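Local coordinates for protein putrescine aminotransferase (Halomonas elongata DSM 2581, PDB 6GWI) that probably transfers the amino group of amines such as putrescine to a keto acceptor, using bound pyridoxal phosphate as cofactor, at residues H179-Y184 against G198-E203; E356-L361 against E434-A439. All coordinates share one frame; numbering follows the deposited sequence.

Contact 1: H179-Y184 against G198-E203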
# COMPACT_ATOMS: atom_id res chain seq x y z
N HIS B 179 -4.96 21.54 -10.14
CA HIS B 179 -6.29 20.96 -10.24
C HIS B 179 -7.21 21.85 -11.07
O HIS B 179 -7.31 23.05 -10.82
CB HIS B 179 -6.88 20.73 -8.85
CG HIS B 179 -6.13 19.71 -8.06
ND1 HIS B 179 -5.10 20.03 -7.20
CD2 HIS B 179 -6.24 18.36 -8.02
CE1 HIS B 179 -4.62 18.93 -6.66
NE2 HIS B 179 -5.29 17.90 -7.14
N ILE B 180 -7.87 21.25 -12.05
CA ILE B 180 -8.83 21.94 -12.89
C ILE B 180 -10.24 21.47 -12.51
O ILE B 180 -10.42 20.53 -11.73
CB ILE B 180 -8.57 21.71 -14.40
CG1 ILE B 180 -8.70 20.22 -14.73
CG2 ILE B 180 -7.19 22.23 -14.77
CD1 ILE B 180 -8.53 19.90 -16.20
N ARG B 181 -11.24 22.13 -13.07
CA ARG B 181 -12.63 21.85 -12.75
C ARG B 181 -13.03 20.47 -13.24
O ARG B 181 -12.44 19.90 -14.16
CB ARG B 181 -13.54 22.91 -13.37
CG ARG B 181 -13.50 22.92 -14.89
CD ARG B 181 -14.23 24.12 -15.46
NE ARG B 181 -15.62 24.20 -15.02
CZ ARG B 181 -16.44 25.19 -15.32
NH1 ARG B 181 -16.02 26.20 -16.07
NH2 ARG B 181 -17.69 25.18 -14.88
N GLN B 182 -14.09 19.90 -12.59
CA GLN B 182 -14.56 18.56 -12.89
C GLN B 182 -15.73 18.59 -13.86
O GLN B 182 -16.56 19.51 -13.81
CB GLN B 182 -14.99 17.85 -11.60
CG GLN B 182 -16.06 18.60 -10.82
CD GLN B 182 -16.68 17.77 -9.71
OE1 GLN B 182 -16.55 16.54 -9.68
NE2 GLN B 182 -17.38 18.44 -8.80
N PRO B 183 -15.86 17.60 -14.75
CA PRO B 183 -16.98 17.60 -15.71
C PRO B 183 -18.29 17.10 -15.10
O PRO B 183 -18.91 16.14 -15.57
CB PRO B 183 -16.46 16.68 -16.82
CG PRO B 183 -15.57 15.71 -16.11
CD PRO B 183 -14.92 16.49 -14.99
N TYR B 184 -18.74 17.78 -14.04
CA TYR B 184 -19.95 17.41 -13.30
C TYR B 184 -21.09 18.32 -13.73
O TYR B 184 -21.31 19.39 -13.14
CB TYR B 184 -19.69 17.52 -11.80
CG TYR B 184 -20.84 17.12 -10.90
CD1 TYR B 184 -21.87 16.30 -11.37
CD2 TYR B 184 -20.88 17.53 -9.58
CE1 TYR B 184 -22.91 15.93 -10.54
CE2 TYR B 184 -21.91 17.17 -8.74
CZ TYR B 184 -22.92 16.36 -9.23
OH TYR B 184 -23.95 16.00 -8.38
N GLY B 198 -19.18 20.04 -21.45
CA GLY B 198 -18.07 19.13 -21.62
C GLY B 198 -16.88 19.80 -22.29
O GLY B 198 -15.73 19.55 -21.91
N GLN B 199 -17.14 20.66 -23.27
CA GLN B 199 -16.05 21.33 -23.97
C GLN B 199 -15.40 22.38 -23.10
O GLN B 199 -14.17 22.56 -23.14
CB GLN B 199 -16.59 21.93 -25.27
CG GLN B 199 -17.10 20.87 -26.24
CD GLN B 199 -17.85 21.44 -27.42
OE1 GLN B 199 -18.39 22.55 -27.35
NE2 GLN B 199 -17.90 20.69 -28.51
N THR B 200 -16.19 23.09 -22.28
CA THR B 200 -15.61 24.04 -21.34
C THR B 200 -14.66 23.35 -20.37
O THR B 200 -13.55 23.83 -20.11
CB THR B 200 -16.73 24.75 -20.57
OG1 THR B 200 -17.55 25.48 -21.48
CG2 THR B 200 -16.17 25.69 -19.52
N CYS B 201 -15.07 22.20 -19.83
CA CYS B 201 -14.23 21.50 -18.86
C CYS B 201 -12.98 20.94 -19.51
O CYS B 201 -11.93 20.85 -18.86
CB CYS B 201 -15.05 20.42 -18.17
SG CYS B 201 -16.37 21.12 -17.15
N ALA B 202 -13.05 20.54 -20.79
CA ALA B 202 -11.85 20.16 -21.52
C ALA B 202 -10.95 21.37 -21.77
O ALA B 202 -9.72 21.26 -21.68
CB ALA B 202 -12.22 19.50 -22.84
N GLU B 203 -11.54 22.52 -22.10
CA GLU B 203 -10.74 23.72 -22.32
C GLU B 203 -10.04 24.16 -21.04
O GLU B 203 -8.98 24.80 -21.10
CB GLU B 203 -11.62 24.85 -22.86
CG GLU B 203 -10.87 26.16 -23.12
CD GLU B 203 -9.61 25.99 -23.95
OE1 GLU B 203 -9.55 25.04 -24.77
OE2 GLU B 203 -8.67 26.80 -23.80
O HOH W 1 -11.80 18.91 -16.80

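Contact 2: E356-L361 against E434-A439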
# COMPACT_ATOMS: atom_id res chain seq x y z
N GLU B 356 -32.68 0.76 -17.50
CA GLU B 356 -34.13 0.92 -17.61
C GLU B 356 -34.80 0.87 -16.25
O GLU B 356 -35.69 1.68 -15.96
CB GLU B 356 -34.71 -0.14 -18.56
CG GLU B 356 -34.29 -1.57 -18.27
CD GLU B 356 -34.98 -2.57 -19.18
OE1 GLU B 356 -34.34 -3.06 -20.13
OE2 GLU B 356 -36.18 -2.85 -18.96
N ARG B 357 -34.39 -0.06 -15.38
CA ARG B 357 -34.96 -0.13 -14.05
C ARG B 357 -34.56 1.09 -13.23
O ARG B 357 -35.37 1.63 -12.46
CB ARG B 357 -34.51 -1.41 -13.34
CG ARG B 357 -35.00 -2.71 -13.98
CD ARG B 357 -36.52 -2.81 -14.06
NE ARG B 357 -36.95 -4.19 -14.27
CZ ARG B 357 -38.21 -4.57 -14.46
NH1 ARG B 357 -39.19 -3.67 -14.48
NH2 ARG B 357 -38.50 -5.85 -14.63
N TRP B 358 -33.31 1.54 -13.38
CA TRP B 358 -32.85 2.74 -12.69
C TRP B 358 -33.63 3.97 -13.13
O TRP B 358 -33.95 4.84 -12.32
CB TRP B 358 -31.36 2.93 -12.95
CG TRP B 358 -30.61 3.78 -11.97
CD1 TRP B 358 -29.93 4.93 -12.24
CD2 TRP B 358 -30.43 3.53 -10.57
NE1 TRP B 358 -29.35 5.42 -11.10
CE2 TRP B 358 -29.64 4.58 -10.06
CE3 TRP B 358 -30.87 2.53 -9.70
CZ2 TRP B 358 -29.28 4.65 -8.72
CZ3 TRP B 358 -30.51 2.61 -8.37
CH2 TRP B 358 -29.72 3.66 -7.89
N ALA B 359 -33.93 4.07 -14.44
CA ALA B 359 -34.64 5.22 -14.97
C ALA B 359 -36.08 5.30 -14.47
O ALA B 359 -36.70 6.37 -14.58
CB ALA B 359 -34.64 5.19 -16.50
N SER B 360 -36.63 4.21 -13.94
CA SER B 360 -37.97 4.27 -13.37
C SER B 360 -38.02 5.10 -12.09
O SER B 360 -39.12 5.36 -11.58
CB SER B 360 -38.49 2.86 -13.09
OG SER B 360 -37.96 2.35 -11.88
N LEU B 361 -36.87 5.51 -11.56
CA LEU B 361 -36.81 6.33 -10.36
C LEU B 361 -36.81 7.83 -10.65
O LEU B 361 -36.86 8.62 -9.70
CB LEU B 361 -35.56 5.98 -9.55
CG LEU B 361 -35.50 4.57 -8.96
CD1 LEU B 361 -34.11 4.26 -8.43
CD2 LEU B 361 -36.54 4.40 -7.87
N GLU B 434 -34.75 -6.14 -6.93
CA GLU B 434 -34.82 -5.91 -5.49
C GLU B 434 -34.11 -4.61 -5.11
O GLU B 434 -34.61 -3.85 -4.27
CB GLU B 434 -34.21 -7.09 -4.74
CG GLU B 434 -34.31 -7.00 -3.22
CD GLU B 434 -33.52 -8.08 -2.51
OE1 GLU B 434 -32.80 -8.84 -3.19
OE2 GLU B 434 -33.62 -8.18 -1.26
N LEU B 435 -32.96 -4.34 -5.73
CA LEU B 435 -32.20 -3.13 -5.42
C LEU B 435 -33.04 -1.88 -5.65
O LEU B 435 -33.14 -1.01 -4.78
CB LEU B 435 -30.93 -3.10 -6.26
CG LEU B 435 -29.91 -1.99 -6.01
CD1 LEU B 435 -28.53 -2.44 -6.48
CD2 LEU B 435 -30.29 -0.68 -6.69
N VAL B 436 -33.63 -1.76 -6.84
CA VAL B 436 -34.39 -0.55 -7.17
C VAL B 436 -35.62 -0.43 -6.27
O VAL B 436 -35.96 0.68 -5.83
CB VAL B 436 -34.77 -0.57 -8.66
CG1 VAL B 436 -35.68 0.61 -9.00
CG2 VAL B 436 -33.51 -0.54 -9.52
N GLU B 437 -36.30 -1.54 -6.00
CA GLU B 437 -37.45 -1.50 -5.11
C GLU B 437 -37.06 -1.00 -3.72
O GLU B 437 -37.73 -0.15 -3.13
CB GLU B 437 -38.10 -2.88 -5.01
CG GLU B 437 -38.68 -3.38 -6.32
CD GLU B 437 -39.04 -4.86 -6.28
OE1 GLU B 437 -39.08 -5.43 -5.17
OE2 GLU B 437 -39.29 -5.44 -7.36
N LEU B 438 -35.96 -1.53 -3.18
CA LEU B 438 -35.50 -1.08 -1.87
C LEU B 438 -35.08 0.39 -1.92
O LEU B 438 -35.34 1.14 -0.97
CB LEU B 438 -34.33 -1.94 -1.39
CG LEU B 438 -34.65 -3.39 -1.03
CD1 LEU B 438 -33.36 -4.17 -0.82
CD2 LEU B 438 -35.52 -3.45 0.21
N ALA B 439 -34.44 0.80 -3.01
CA ALA B 439 -34.09 2.21 -3.18
C ALA B 439 -35.34 3.09 -3.12
O ALA B 439 -35.37 4.09 -2.40
CB ALA B 439 -33.36 2.40 -4.50

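Contact 1: H179-Y184 against G198-E203
In the PLP-binding domain of this class-III (fold-type I) aminotransferase, Cys201 on helix 194-212 packs against Arg181, Gln182 and Pro183, where the chain leaves strand 177-180, which lies beside strand 142-146 at the edge of the large-domain sheet. The closest pair of CA atoms is that of Pro183 and Cys201, 5.7 Å apart. Cys201 is buried and its sulfur meets backbone and side chain together: a chi1 of -66°, anti to the carbonyl carbon, sets Cys201 SG 3.7 Å from Gln182 O and 3.8 Å from Arg181 NE. Pro183, centre of an inverse gamma turn, brings its CB to 4.2 Å from Cys201 CB, while Tyr238 of helix 238-248 touches both residues. The Arg181 chain bends at chi3 (-57°), and this bend places NE near the sulfur. Its guanidinium comes obliquely to Thr200, Arg181 NH1 standing 3.5 Å from Thr200 CG2; Thr200 OG1 is bonded back to Ala196 O in its own helix. No direct hydrogen bond joins the two segments. Instead one water donates twice, to Arg181 O at 2.9 Å and to Cys201 O at 2.8 Å.

Contact 2: E356-L361 against E434-A439
Trp358 and Val436 mark the nearest approach of two backbones, their CA atoms 6.6 Å apart, where 356-361, at the C-terminal part of helix 342-359, meets helix 429-450. Val436 points at the other segment and forks into it. Val436 CG1, anti to its backbone N (chi1 174°), lies 3.6 Å from Arg357 O and about 4.0 Å from CG, CD1 and CD2 of Leu361. The other branch, Val436 CG2, meets Arg357 CB and the edge of the indole, 4.1 Å from Trp358 CE3. Farther along that ring, Trp358 CZ3 meets Leu435 CD2 at 3.7 Å, obliquely. Leu361 CD1 lies over one indole face, offset toward the rim, and Trp358 NE1 is bonded to Ala378 O. Arg357 O accepts both Ser360 N and Ser360 OG, the hydroxyl at 2.8 Å with a C=O...O angle of 149°. An alanine at Ser360 removes OG, and Arg357 O, left with the backbone N-H alone of these two donors, would probably be held less firmly. Arg357 NE is hydrogen-bonded to Tyr353 OH and forms a salt bridge with Asp433 OD1. Such apolar helix-helix packing beside the antiparallel sheet with strand 376-381 belongs to the small domain of fold-type I aminotransferases.

In the fold
After strand 142-146 the chain reaches strand 177-180; contact 1 closes a short loop there, with 13 residues, including helix 185-188, between its segments, and ties the sheet edge to helix 194-212. Strands 217-222 and 252-255 follow in the same parallel sheet. Contact 2 opens well after contact 1 has closed, so the two stand in series and neither crosses the other. Its loop is longer, 72 residues, taking in the antiparallel strands 367-373, 376-381, 413-415 and 418-421 and helix 397-407 before helix 429-450 returns to helix 342-359. The centres of contact 1 and contact 2 lie about 30 Å apart, one in the large PLP-binding domain, the other in the small domain. The nearest atoms of contact 1 and contact 2 are about 12 Å apart.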